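Local coordinates for bifunctional GH43-CE protein (Bacteroides eggerthii, PDB 6MLY), which is a bifunctional enzyme joining a glycoside hydrolase family 43 module, probably a xylan 1,4-beta-xylosidase, to a carbohydrate esterase module, at residues A[83-89]-A[364-368]. Numbering follows the deposited sequence.
Sequences NLDDGKN and TQAKN
Leu84 and Gln365 bring the two loops together, their CA atoms 5.8 Å apart; Leu84 has just left the end of helix 80-83 with positive phi. Leu84 points its branches at the backbone of 364-368, CD1 lying 3.3 Å from Ala366 O and CD2 3.7 Å from Thr364 O. Beside it, Lys367, its last two torsions both turned to about +75°, folds back to donate from NZ to Asn83 O at 2.6 Å, tilted from the carbonyl plane. Asp85 OD1 stays 4.1 Å from Lys367 NZ and forms its salt bridge with Arg358 NH2 instead. The contact joins a loop of the family 43 catalytic module to one in its concanavalin A-like beta-sandwich partner, away from the annotated sites. On the other flank, Gln365 bends at chi2 (-57°) and sends NE2 to Lys88 O at 3.1 Å, a nearly straight bond in the glutamine's amide plane but above the carbonyl plane of Lys88. A leucine in place of Gln365 would probably leave Lys88 O without this donor and residues 87-89 without this tie to 364-368. Asn89 OD1 comes within 3.5 Å of Gln365 OE1, two acceptors that do not bond, their amide planes turned 63° apart.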
loop_
_atom_site.group_PDB
_atom_site.type_symbol
_atom_site.label_atom_id
_atom_site.label_comp_id
_atom_site.label_asym_id
_atom_site.label_seq_id
_atom_site.Cartn_x
_atom_site.Cartn_y
_atom_site.Cartn_z
ATOM N N ASN A 83 19.616 -0.661 -19.620
ATOM C CA ASN A 83 20.663 -0.881 -18.595
ATOM C C ASN A 83 20.578 0.126 -17.436
ATOM O O ASN A 83 21.433 0.093 -16.558
ATOM C CB ASN A 83 22.071 -0.788 -19.193
ATOM C CG ASN A 83 22.473 -2.001 -20.004
ATOM O OD1 ASN A 83 21.938 -3.091 -19.820
ATOM N ND2 ASN A 83 23.435 -1.822 -20.891
ATOM N N LEU A 84 19.572 1.012 -17.431
ATOM C CA LEU A 84 19.452 2.116 -16.446
ATOM C C LEU A 84 20.773 2.895 -16.354
ATOM O O LEU A 84 21.291 3.122 -15.257
ATOM C CB LEU A 84 19.064 1.566 -15.065
ATOM C CG LEU A 84 17.649 1.005 -14.926
ATOM C CD1 LEU A 84 17.462 0.365 -13.562
ATOM C CD2 LEU A 84 16.596 2.079 -15.149
ATOM N N ASP A 85 21.309 3.302 -17.509
ATOM C CA ASP A 85 22.535 4.098 -17.576
ATOM C C ASP A 85 22.174 5.527 -17.999
ATOM O O ASP A 85 21.162 5.745 -18.676
ATOM C CB ASP A 85 23.561 3.480 -18.534
ATOM C CG ASP A 85 24.234 2.212 -18.032
ATOM O OD1 ASP A 85 23.883 1.753 -16.925
ATOM O OD2 ASP A 85 25.119 1.698 -18.751
ATOM N N ASP A 86 23.004 6.488 -17.564
ATOM C CA ASP A 86 22.954 7.897 -17.987
ATOM C C ASP A 86 21.585 8.507 -17.653
ATOM O O ASP A 86 21.076 9.328 -18.417
ATOM C CB ASP A 86 23.246 8.042 -19.488
ATOM C CG ASP A 86 24.412 7.205 -19.998
ATOM O OD1 ASP A 86 25.466 7.202 -19.340
ATOM O OD2 ASP A 86 24.253 6.555 -21.056
ATOM N N GLY A 87 20.996 8.106 -16.521
ATOM C CA GLY A 87 19.643 8.519 -16.170
ATOM C C GLY A 87 18.687 8.343 -17.339
ATOM O O GLY A 87 18.153 9.315 -17.877
ATOM N N LYS A 88 18.522 7.086 -17.762
ATOM C CA LYS A 88 17.545 6.682 -18.762
ATOM C C LYS A 88 16.878 5.387 -18.287
ATOM O O LYS A 88 17.480 4.612 -17.544
ATOM C CB LYS A 88 18.206 6.451 -20.124
ATOM C CG LYS A 88 18.790 7.688 -20.790
ATOM C CD LYS A 88 19.715 7.363 -21.947
ATOM C CE LYS A 88 20.315 8.588 -22.603
ATOM N NZ LYS A 88 21.337 8.218 -23.610
ATOM N N ASN A 89 15.643 5.163 -18.745
ATOM C CA ASN A 89 14.855 3.997 -18.371
ATOM C C ASN A 89 14.021 3.561 -19.578
ATOM O O ASN A 89 14.094 4.171 -20.641
ATOM C CB ASN A 89 13.972 4.290 -17.155
ATOM C CG ASN A 89 13.178 5.569 -17.309
ATOM O OD1 ASN A 89 13.682 6.654 -17.021
ATOM N ND2 ASN A 89 11.941 5.452 -17.768
ATOM N N THR A 364 14.512 4.870 -8.737
ATOM C CA THR A 364 14.069 4.139 -9.934
ATOM C C THR A 364 15.198 4.047 -10.974
ATOM O O THR A 364 15.036 3.375 -12.004
ATOM C CB THR A 364 12.796 4.749 -10.539
ATOM O OG1 THR A 364 13.128 5.950 -11.239
ATOM C CG2 THR A 364 11.728 5.016 -9.500
ATOM N N GLN A 365 16.331 4.714 -10.705
ATOM C CA GLN A 365 17.544 4.579 -11.525
ATOM C C GLN A 365 18.557 3.651 -10.832
ATOM O O GLN A 365 19.696 3.522 -11.296
ATOM C CB GLN A 365 18.156 5.954 -11.813
ATOM C CG GLN A 365 17.249 6.883 -12.612
ATOM C CD GLN A 365 16.817 6.297 -13.936
ATOM O OE1 GLN A 365 15.627 6.159 -14.208
ATOM N NE2 GLN A 365 17.783 5.936 -14.769
ATOM N N ALA A 366 18.142 2.990 -9.742
ATOM C CA ALA A 366 18.996 2.032 -9.036
ATOM C C ALA A 366 18.978 0.680 -9.766
ATOM O O ALA A 366 17.953 0.261 -10.336
ATOM C CB ALA A 366 18.556 1.891 -7.600
ATOM N N LYS A 367 20.132 0.006 -9.734
ATOM C CA LYS A 367 20.304 -1.306 -10.324
ATOM C C LYS A 367 20.131 -2.375 -9.241
ATOM O O LYS A 367 20.240 -2.092 -8.050
ATOM C CB LYS A 367 21.685 -1.409 -10.979
ATOM C CG LYS A 367 21.922 -0.445 -12.135
ATOM C CD LYS A 367 23.263 -0.626 -12.814
ATOM C CE LYS A 367 23.327 -1.842 -13.717
ATOM N NZ LYS A 367 22.564 -1.644 -14.970
ATOM N N ASN A 368 19.836 -3.598 -9.691
ATOM C CA ASN A 368 19.795 -4.802 -8.863
ATOM C C ASN A 368 18.679 -4.689 -7.815
ATOM O O ASN A 368 18.830 -5.152 -6.685
ATOM C CB ASN A 368 21.168 -5.113 -8.260
ATOM C CG ASN A 368 22.214 -5.378 -9.325
ATOM O OD1 ASN A 368 22.325 -4.629 -10.291
ATOM N ND2 ASN A 368 22.980 -6.446 -9.168
#